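Local coordinates for protein soluble lytic murein transglycosylase (Pseudomonas aeruginosa, PDB 5OHU) that turns over peptidoglycan as a lytic transglycosylase, cleaving the glycan strands of the bacterial cell wall both exolytically and endolytically, at residues A[30-35]-A[57-62]; A[251-256]-A[283-288]; A[292-297]-A[314-319]. All blocks are in the same frame, centred on the assembly; numbering follows the deposited sequence. Where two conformers were deposited one is given.

Contact 1: A[30-35]-A[57-62]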
loop_
_atom_site.group_PDB
_atom_site.type_symbol
_atom_site.label_atom_id
_atom_site.label_comp_id
_atom_site.label_asym_id
_atom_site.label_seq_id
_atom_site.Cartn_x
_atom_site.Cartn_y
_atom_site.Cartn_z
ATOM N N GLN A 30 15.820 -27.073 30.087
ATOM C CA GLN A 30 15.989 -26.659 28.695
ATOM C C GLN A 30 15.492 -27.795 27.809
ATOM O O GLN A 30 16.257 -28.539 27.189
ATOM C CB GLN A 30 17.438 -26.302 28.408
ATOM C CG GLN A 30 17.669 -25.809 27.000
ATOM C CD GLN A 30 19.083 -25.323 26.800
ATOM O OE1 GLN A 30 19.926 -25.449 27.692
ATOM N NE2 GLN A 30 19.356 -24.760 25.628
ATOM N N ARG A 31 14.168 -27.926 27.766
ATOM C CA ARG A 31 13.498 -28.969 27.001
ATOM C C ARG A 31 13.917 -28.965 25.534
ATOM O O ARG A 31 13.671 -27.994 24.803
ATOM C CB ARG A 31 11.983 -28.800 27.131
ATOM C CG ARG A 31 11.499 -27.394 26.833
ATOM C CD ARG A 31 10.090 -27.172 27.330
ATOM N NE ARG A 31 10.054 -26.993 28.774
ATOM C CZ ARG A 31 8.989 -27.230 29.529
ATOM N NH1 ARG A 31 9.055 -27.037 30.840
ATOM N NH2 ARG A 31 7.861 -27.666 28.977
ATOM N N ARG A 32 14.559 -30.048 25.097
ATOM C CA ARG A 32 14.982 -30.178 23.712
ATOM C C ARG A 32 14.233 -31.297 22.981
ATOM O O ARG A 32 14.616 -31.698 21.872
ATOM C CB ARG A 32 16.497 -30.347 23.654
ATOM C CG ARG A 32 17.064 -30.319 22.256
ATOM C CD ARG A 32 16.480 -29.227 21.335
ATOM N NE ARG A 32 16.335 -27.872 21.893
ATOM C CZ ARG A 32 15.197 -27.278 22.260
ATOM N NH1 ARG A 32 14.030 -27.880 22.080
ATOM N NH2 ARG A 32 15.237 -26.038 22.742
ATOM N N LEU A 33 13.145 -31.792 23.568
ATOM C CA LEU A 33 12.254 -32.691 22.845
ATOM C C LEU A 33 11.718 -32.055 21.572
ATOM O O LEU A 33 11.327 -32.773 20.644
ATOM C CB LEU A 33 11.091 -33.089 23.745
ATOM C CG LEU A 33 11.521 -33.518 25.142
ATOM C CD1 LEU A 33 10.364 -33.396 26.105
ATOM C CD2 LEU A 33 12.038 -34.943 25.101
ATOM N N TYR A 34 11.704 -30.723 21.517
ATOM C CA TYR A 34 11.077 -30.019 20.406
ATOM C C TYR A 34 11.870 -30.185 19.112
ATOM O O TYR A 34 11.300 -30.546 18.077
ATOM C CB TYR A 34 10.890 -28.550 20.789
ATOM C CG TYR A 34 10.369 -27.677 19.692
ATOM C CD1 TYR A 34 9.009 -27.614 19.394
ATOM C CD2 TYR A 34 11.238 -26.936 18.933
ATOM C CE1 TYR A 34 8.542 -26.814 18.370
ATOM C CE2 TYR A 34 10.777 -26.133 17.900
ATOM C CZ TYR A 34 9.428 -26.082 17.628
ATOM O OH TYR A 34 8.968 -25.269 16.630
ATOM N N ASP A 35 13.186 -29.939 19.142
ATOM C CA ASP A 35 13.959 -30.070 17.908
ATOM C C ASP A 35 14.025 -31.518 17.441
ATOM O O ASP A 35 14.073 -31.781 16.233
ATOM C CB ASP A 35 15.370 -29.510 18.079
ATOM C CG ASP A 35 15.381 -28.015 18.290
ATOM O OD1 ASP A 35 14.424 -27.351 17.848
ATOM O OD2 ASP A 35 16.360 -27.497 18.865
ATOM N N ARG A 57 3.718 -29.582 26.822
ATOM C CA ARG A 57 2.495 -28.786 26.797
ATOM C C ARG A 57 2.730 -27.363 27.308
ATOM O O ARG A 57 1.839 -26.513 27.187
ATOM C CB ARG A 57 1.378 -29.505 27.578
ATOM C CG ARG A 57 0.003 -28.799 27.518
ATOM C CD ARG A 57 -1.160 -29.693 27.073
ATOM N NE ARG A 57 -1.183 -30.998 27.738
ATOM C CZ ARG A 57 -1.554 -32.139 27.159
ATOM N NH1 ARG A 57 -1.540 -33.272 27.874
ATOM N NH2 ARG A 57 -1.931 -32.132 25.879
ATOM N N ASP A 58 3.917 -27.067 27.836
ATOM C CA ASP A 58 4.236 -25.713 28.261
ATOM C C ASP A 58 5.202 -24.988 27.338
ATOM O O ASP A 58 5.246 -23.754 27.372
ATOM C CB ASP A 58 4.806 -25.714 29.689
ATOM C CG ASP A 58 3.719 -25.622 30.746
ATOM O OD1 ASP A 58 2.527 -25.549 30.373
ATOM O OD2 ASP A 58 4.052 -25.616 31.948
ATOM N N TYR A 59 5.959 -25.709 26.515
ATOM C CA TYR A 59 6.847 -25.057 25.557
ATOM C C TYR A 59 6.019 -24.311 24.512
ATOM O O TYR A 59 5.079 -24.886 23.945
ATOM C CB TYR A 59 7.756 -26.085 24.894
ATOM C CG TYR A 59 8.851 -25.500 24.028
ATOM C CD1 TYR A 59 9.850 -24.703 24.574
ATOM C CD2 TYR A 59 8.899 -25.763 22.665
ATOM C CE1 TYR A 59 10.861 -24.171 23.778
ATOM C CE2 TYR A 59 9.903 -25.242 21.868
ATOM C CZ TYR A 59 10.882 -24.447 22.430
ATOM O OH TYR A 59 11.876 -23.932 21.633
ATOM N N PRO A 60 6.323 -23.037 24.241
ATOM C CA PRO A 60 5.421 -22.224 23.408
ATOM C C PRO A 60 5.331 -22.659 21.954
ATOM O O PRO A 60 4.279 -22.454 21.338
ATOM C CB PRO A 60 6.008 -20.811 23.538
ATOM C CG PRO A 60 6.713 -20.825 24.850
ATOM C CD PRO A 60 7.296 -22.207 24.973
ATOM N N LEU A 61 6.387 -23.233 21.376
ATOM C CA LEU A 61 6.349 -23.631 19.972
ATOM C C LEU A 61 5.628 -24.959 19.725
ATOM O O LEU A 61 5.422 -25.328 18.562
ATOM C CB LEU A 61 7.774 -23.713 19.422
ATOM C CG LEU A 61 8.603 -22.430 19.510
ATOM C CD1 LEU A 61 9.853 -22.588 18.676
ATOM C CD2 LEU A 61 7.784 -21.214 19.049
ATOM N N GLU A 62 5.243 -25.677 20.776
ATOM C CA GLU A 62 4.616 -26.986 20.609
ATOM C C GLU A 62 3.417 -26.978 19.672
ATOM O O GLU A 62 3.270 -27.943 18.902
ATOM C CB GLU A 62 4.213 -27.553 21.980
ATOM C CG GLU A 62 3.396 -28.843 21.921
ATOM C CD GLU A 62 4.223 -30.074 21.558
ATOM O OE1 GLU A 62 5.361 -29.927 21.059
ATOM O OE2 GLU A 62 3.725 -31.200 21.776
#

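Contact 2: A[251-256]-A[283-288]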
loop_
_atom_site.group_PDB
_atom_site.type_symbol
_atom_site.label_atom_id
_atom_site.label_comp_id
_atom_site.label_asym_id
_atom_site.label_seq_id
_atom_site.Cartn_x
_atom_site.Cartn_y
_atom_site.Cartn_z
ATOM N N GLN A 251 -2.377 7.187 -20.787
ATOM C CA GLN A 251 -1.156 7.619 -21.453
ATOM C C GLN A 251 -1.336 8.783 -22.423
ATOM O O GLN A 251 -0.354 9.478 -22.706
ATOM C CB GLN A 251 -0.508 6.442 -22.200
ATOM C CG GLN A 251 1.026 6.446 -22.162
ATOM C CD GLN A 251 1.596 6.066 -20.798
ATOM O OE1 GLN A 251 1.153 5.100 -20.173
ATOM N NE2 GLN A 251 2.588 6.826 -20.334
ATOM N N ASP A 252 -2.546 9.026 -22.934
ATOM C CA ASP A 252 -2.786 10.145 -23.842
ATOM C C ASP A 252 -4.109 10.833 -23.507
ATOM O O ASP A 252 -5.085 10.767 -24.268
ATOM C CB ASP A 252 -2.753 9.675 -25.297
ATOM C CG ASP A 252 -2.567 10.825 -26.272
ATOM O OD1 ASP A 252 -2.787 11.993 -25.874
ATOM O OD2 ASP A 252 -2.219 10.564 -27.441
ATOM N N PRO A 253 -4.151 11.548 -22.380
ATOM C CA PRO A 253 -5.418 12.181 -21.972
ATOM C C PRO A 253 -5.901 13.246 -22.944
ATOM O O PRO A 253 -7.116 13.476 -23.051
ATOM C CB PRO A 253 -5.081 12.787 -20.602
ATOM C CG PRO A 253 -3.584 12.932 -20.618
ATOM C CD PRO A 253 -3.067 11.786 -21.413
ATOM N N GLU A 254 -4.986 13.903 -23.660
ATOM C CA GLU A 254 -5.402 14.898 -24.647
ATOM C C GLU A 254 -6.148 14.246 -25.798
ATOM O O GLU A 254 -7.203 14.743 -26.211
ATOM C CB GLU A 254 -4.203 15.693 -25.176
ATOM C CG GLU A 254 -3.438 16.468 -24.101
ATOM C CD GLU A 254 -2.451 15.597 -23.311
ATOM O OE1 GLU A 254 -1.641 16.175 -22.533
ATOM O OE2 GLU A 254 -2.466 14.343 -23.488
ATOM N N LYS A 255 -5.624 13.127 -26.325
ATOM C CA LYS A 255 -6.351 12.410 -27.363
ATOM C C LYS A 255 -7.677 11.872 -26.830
ATOM O O LYS A 255 -8.696 11.913 -27.526
ATOM C CB LYS A 255 -5.494 11.274 -27.931
ATOM C CG LYS A 255 -6.167 10.538 -29.081
ATOM C CD LYS A 255 -5.681 9.092 -29.203
ATOM C CE LYS A 255 -4.670 8.873 -30.355
ATOM N NZ LYS A 255 -5.225 9.200 -31.702
ATOM N N ALA A 256 -7.686 11.386 -25.587
ATOM C CA ALA A 256 -8.912 10.864 -25.006
ATOM C C ALA A 256 -9.975 11.947 -24.890
ATOM O O ALA A 256 -11.161 11.693 -25.123
ATOM C CB ALA A 256 -8.613 10.252 -23.638
ATOM N N LEU A 283 -8.590 13.729 -14.217
ATOM C CA LEU A 283 -7.481 13.417 -13.323
ATOM C C LEU A 283 -6.176 13.258 -14.087
ATOM O O LEU A 283 -5.131 13.755 -13.657
ATOM C CB LEU A 283 -7.788 12.143 -12.540
ATOM C CG LEU A 283 -8.681 12.298 -11.312
ATOM C CD1 LEU A 283 -8.837 10.945 -10.636
ATOM C CD2 LEU A 283 -8.039 13.302 -10.360
ATOM N N SER A 284 -6.206 12.573 -15.223
ATOM C CA SER A 284 -4.948 12.400 -15.941
ATOM C C SER A 284 -4.479 13.710 -16.574
ATOM O O SER A 284 -3.276 13.994 -16.609
ATOM C CB SER A 284 -5.084 11.284 -16.979
ATOM O OG SER A 284 -3.837 11.043 -17.603
ATOM N N LEU A 285 -5.396 14.536 -17.070
ATOM C CA LEU A 285 -4.966 15.842 -17.564
ATOM C C LEU A 285 -4.368 16.684 -16.441
ATOM O O LEU A 285 -3.371 17.384 -16.639
ATOM C CB LEU A 285 -6.139 16.593 -18.194
ATOM C CG LEU A 285 -6.581 16.200 -19.596
ATOM C CD1 LEU A 285 -7.852 16.967 -19.988
ATOM C CD2 LEU A 285 -5.454 16.454 -20.580
ATOM N N ALA A 286 -4.991 16.654 -15.261
ATOM C CA ALA A 286 -4.530 17.501 -14.168
ATOM C C ALA A 286 -3.140 17.102 -13.718
ATOM O O ALA A 286 -2.340 17.965 -13.352
ATOM C CB ALA A 286 -5.506 17.439 -12.988
ATOM N N LYS A 287 -2.822 15.809 -13.771
ATOM C CA LYS A 287 -1.484 15.370 -13.406
ATOM C C LYS A 287 -0.449 15.775 -14.441
ATOM O O LYS A 287 0.750 15.715 -14.152
ATOM C CB LYS A 287 -1.447 13.852 -13.195
ATOM C CG LYS A 287 -1.887 13.430 -11.813
ATOM C CD LYS A 287 -2.380 11.965 -11.801
ATOM C CE LYS A 287 -2.855 11.593 -10.409
ATOM N NZ LYS A 287 -3.156 10.126 -10.291
ATOM N N ARG A 288 -0.872 16.231 -15.612
ATOM C CA ARG A 288 0.039 16.840 -16.570
ATOM C C ARG A 288 -0.019 18.352 -16.515
ATOM O O ARG A 288 0.588 19.023 -17.360
ATOM C CB ARG A 288 -0.279 16.362 -17.979
ATOM C CG ARG A 288 -0.144 14.887 -18.126
ATOM C CD ARG A 288 -0.869 14.455 -19.344
ATOM N NE ARG A 288 0.019 14.048 -20.423
ATOM C CZ ARG A 288 0.480 12.811 -20.573
ATOM N NH1 ARG A 288 0.145 11.863 -19.703
ATOM N NH2 ARG A 288 1.274 12.524 -21.592
#

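Contact 3: A[292-297]-A[314-319]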
loop_
_atom_site.group_PDB
_atom_site.type_symbol
_atom_site.label_atom_id
_atom_site.label_comp_id
_atom_site.label_asym_id
_atom_site.label_seq_id
_atom_site.Cartn_x
_atom_site.Cartn_y
_atom_site.Cartn_z
ATOM N N ARG A 292 -7.060 22.494 -19.078
ATOM C CA ARG A 292 -8.313 21.963 -19.597
ATOM C C ARG A 292 -8.964 20.995 -18.610
ATOM O O ARG A 292 -10.169 20.772 -18.692
ATOM C CB ARG A 292 -8.073 21.299 -20.963
ATOM C CG ARG A 292 -7.865 22.311 -22.091
ATOM C CD ARG A 292 -7.546 21.624 -23.425
ATOM N NE ARG A 292 -6.188 21.098 -23.456
ATOM C CZ ARG A 292 -5.629 20.522 -24.516
ATOM N NH1 ARG A 292 -6.320 20.386 -25.644
ATOM N NH2 ARG A 292 -4.385 20.069 -24.426
ATOM N N ALA A 293 -8.200 20.442 -17.657
ATOM C CA ALA A 293 -8.784 19.556 -16.646
ATOM C C ALA A 293 -9.812 20.280 -15.788
ATOM O O ALA A 293 -10.839 19.699 -15.421
ATOM C CB ALA A 293 -7.680 18.974 -15.764
ATOM N N LEU A 294 -9.556 21.547 -15.463
ATOM C CA LEU A 294 -10.397 22.262 -14.499
ATOM C C LEU A 294 -11.845 22.414 -14.926
ATOM O O LEU A 294 -12.725 22.161 -14.091
ATOM C CB LEU A 294 -9.805 23.641 -14.197
ATOM C CG LEU A 294 -8.563 23.631 -13.322
ATOM C CD1 LEU A 294 -7.962 25.012 -13.339
ATOM C CD2 LEU A 294 -8.918 23.210 -11.899
ATOM N N PRO A 295 -12.179 22.874 -16.146
ATOM C CA PRO A 295 -13.617 22.961 -16.491
ATOM C C PRO A 295 -14.292 21.605 -16.498
ATOM O O PRO A 295 -15.415 21.449 -16.002
ATOM C CB PRO A 295 -13.612 23.610 -17.890
ATOM C CG PRO A 295 -12.277 24.351 -17.971
ATOM C CD PRO A 295 -11.324 23.466 -17.196
ATOM N N LEU A 296 -13.598 20.601 -17.024
ATOM C CA LEU A 296 -14.117 19.242 -17.039
ATOM C C LEU A 296 -14.383 18.729 -15.622
ATOM O O LEU A 296 -15.457 18.189 -15.332
ATOM C CB LEU A 296 -13.114 18.346 -17.765
ATOM C CG LEU A 296 -13.549 16.923 -17.995
ATOM C CD1 LEU A 296 -14.772 16.970 -18.890
ATOM C CD2 LEU A 296 -12.420 16.047 -18.587
ATOM N N MET A 297 -13.404 18.864 -14.732
ATOM C CA MET A 297 -13.577 18.354 -13.375
ATOM C C MET A 297 -14.660 19.133 -12.643
ATOM O O MET A 297 -15.437 18.561 -11.881
ATOM C CB MET A 297 -12.251 18.431 -12.606
ATOM C CG MET A 297 -11.117 17.544 -13.130
ATOM S SD MET A 297 -9.578 17.644 -12.159
ATOM C CE MET A 297 -9.232 19.386 -12.284
ATOM N N THR A 314 -7.595 21.066 -6.716
ATOM C CA THR A 314 -6.908 22.077 -5.905
ATOM C C THR A 314 -5.416 22.122 -6.218
ATOM O O THR A 314 -4.832 23.209 -6.324
ATOM C CB THR A 314 -7.109 21.830 -4.403
ATOM O OG1 THR A 314 -8.486 21.510 -4.125
ATOM C CG2 THR A 314 -6.734 23.094 -3.609
ATOM N N ARG A 315 -4.786 20.953 -6.377
ATOM C CA ARG A 315 -3.368 20.910 -6.724
ATOM C C ARG A 315 -3.105 21.635 -8.038
ATOM O O ARG A 315 -2.140 22.401 -8.159
ATOM C CB ARG A 315 -2.894 19.456 -6.808
ATOM C CG ARG A 315 -2.672 18.817 -5.442
ATOM C CD ARG A 315 -2.423 17.306 -5.495
ATOM N NE ARG A 315 -2.147 16.851 -4.139
ATOM C CZ ARG A 315 -2.535 15.696 -3.616
ATOM N NH1 ARG A 315 -3.215 14.820 -4.343
ATOM N NH2 ARG A 315 -2.234 15.419 -2.355
ATOM N N LEU A 316 -3.971 21.419 -9.025
ATOM C CA LEU A 316 -3.782 22.036 -10.324
ATOM C C LEU A 316 -3.896 23.553 -10.220
ATOM O O LEU A 316 -3.097 24.283 -10.814
ATOM C CB LEU A 316 -4.800 21.466 -11.314
ATOM C CG LEU A 316 -4.814 22.004 -12.750
ATOM C CD1 LEU A 316 -3.433 21.933 -13.384
ATOM C CD2 LEU A 316 -5.795 21.224 -13.599
ATOM N N LEU A 317 -4.864 24.049 -9.444
ATOM C CA LEU A 317 -4.959 25.491 -9.240
ATOM C C LEU A 317 -3.684 26.032 -8.611
ATOM O O LEU A 317 -3.212 27.112 -8.974
ATOM C CB LEU A 317 -6.180 25.827 -8.378
ATOM C CG LEU A 317 -7.526 25.593 -9.075
ATOM C CD1 LEU A 317 -8.670 25.556 -8.072
ATOM C CD2 LEU A 317 -7.750 26.689 -10.141
ATOM N N LEU A 318 -3.112 25.287 -7.665
ATOM C CA LEU A 318 -1.865 25.716 -7.042
ATOM C C LEU A 318 -0.723 25.707 -8.051
ATOM O O LEU A 318 0.088 26.635 -8.088
ATOM C CB LEU A 318 -1.529 24.811 -5.851
ATOM C CG LEU A 318 -2.461 24.836 -4.627
ATOM C CD1 LEU A 318 -2.060 23.699 -3.716
ATOM C CD2 LEU A 318 -2.416 26.151 -3.862
ATOM N N ARG A 319 -0.643 24.667 -8.880
ATOM C CA ARG A 319 0.400 24.655 -9.901
ATOM C C ARG A 319 0.241 25.827 -10.860
ATOM O O ARG A 319 1.231 26.347 -11.380
ATOM C CB ARG A 319 0.381 23.340 -10.676
ATOM C CG ARG A 319 1.588 23.149 -11.604
ATOM C CD ARG A 319 2.796 22.576 -10.883
ATOM N NE ARG A 319 3.829 22.198 -11.849
ATOM C CZ ARG A 319 4.818 21.339 -11.613
ATOM N NH1 ARG A 319 4.923 20.733 -10.440
ATOM N NH2 ARG A 319 5.703 21.085 -12.556
#

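Contact 1: A[30-35]-A[57-62]
Y34 on the first turn of helix 33-41 and Y59 in the loop leading into helix 62-72 form the centre of a partly buried, mainly apolar contact near the N terminus, far from the middle of the chain. Y59 sets a ring corner on Y34: its CE2 stands 3.3 Å from Y34 CG, over one face of that ring but offset toward the rim. The two planes meet at 56° with their centroids 5.0 Å apart, an oblique aromatic pair in which the side chains cross at about a right angle. Y34 CG lies anti to the backbone N (chi1 175°), directed at the loop. Farther out along the same ring, L61 covers the phenol end, with its CB 3.4 Å from Y34 CE1 and its CD1 3.5 Å from Y34 OH. That hydroxyl is hydrogen-bonded to K38 on the next turn of the helix.

R31 approaches Y59 from before the helix. Its aliphatic CD touches Y59 CB at 3.5 Å, and the two side chains slide past each other in opposite directions, the guanidinium and ring planes nearly parallel. R31 NH2 ends 3.7 Å from D58 CB, but the D58 carboxylate stays clear of it, so opposite charges are close without pairing. R32, at the N-cap position, instead pairs by charge with D35.

A type I turn from Y59 to E62, with E62 N bonded to Y59 O, holds Y59 and L61 on the same tyrosine. L61 also rests on E415 and F416, and Y59 OH makes a weak hydrogen bond to E415. The contact thus fastens the start of helix 33-41 to the turn that leads into helix 62-72, beside helix 408-418, an arrangement consistent with the closed ring of short helices known from Slt70-type transglycosylases.

Contact 2: A[251-256]-A[283-288]
P253 and R288 meet in an alpha-helical hairpin, where the first turn of helix 253-263 packs on the C-terminal end of the helix that follows it, 271-287. The proline is the apolar centre. Its CB touches L285 CD2 at 3.7 Å, and its CG lies 3.6 Å from S284 OG, a hydroxyl already hydrogen-bonded to the carbonyl of A249. Just before P253, D252 caps the helix: its OD1 accepts from K255 N in a nearly straight bond of 3.1 Å (N-H...O 165°), met from above the carboxylate plane.

E254 adds charge at the solvent side. Its chain bends at chi2, and OE1 reaches R288 NE at 3.4 Å in a long salt bridge. With carboxylate and guanidinium planes 82° apart, the pair looks more electrostatic than a two-pronged fit. CG and CD of the same glutamate lie near L285 CD2, so apolar and charged parts of the contact run into each other. R288, just beyond its helix, reaches the proline tip to tip: R288 CD is 3.4 Å from P253 CG, and P253 CD sits 3.5 Å above one guanidinium face, offset toward the rim.

Contact 3: A[292-297]-A[314-319]
L294 and L316 lead a wholly buried apolar contact between the start of helix 293-300 and the C-terminal half of helix 307-319. The two helical segments run nearly antiparallel, at 153° between their N-to-C directions, with axes 10.8 Å apart at closest approach.

The aliphatic contacts fall into two groups. In the first, a single branch of L316 does the touching. L316 CG lies anti to the backbone N (chi1 178°), toward the facing helix; its CD2 branch meets A293 CB at 3.6 Å and L294 CG at 3.7 Å. M297, bent at chi3, adds its terminal CE more loosely, 4.1 Å from L316 CD2. One methyl is thereby shared among three residues of the facing helix. In the second group L294 and L317 cross obliquely, L294 CD1 lying 3.6 Å from L317 CD2 while L294 CD2 approaches L317 CG.

The polar interactions belong to the helices themselves and to more distant partners. M297 N bonds to A293 O within its own helix. R315 forms a salt bridge with E600, and R319 donates hydrogen bonds to T601 and the carbonyl of W586, tying helix 307-319 to the C-terminal part of the chain.

Across the interface itself, then, the fit rests on van der Waals contact between aliphatic groups and burial from water, with no directional bond between these two segments.

How the contacts relate
Followed from the N terminus, the three contacts come in series, none nesting in or crossing another. Contact 1 closes a loop of 21 residues containing helix 47-52. Contact 2 closes one of 26 residues that includes most of helices 253-263 and 271-287, and contact 3 one of 16 residues spanning the end of helix 293-300, the connecting loop and the start of helix 307-319. Contact 1 lies across the centre of the chain from the other two, its nearest atoms about 44 Å from either. Contacts 2 and 3 adjoin: A286 N lies 3.6 Å from A293 CB and A286 CB 3.8 Å from L316 CD2. Helix 271-287 therefore touches both later helices, and 253-263, 271-287, 293-300 and 307-319 pack as one continuous group.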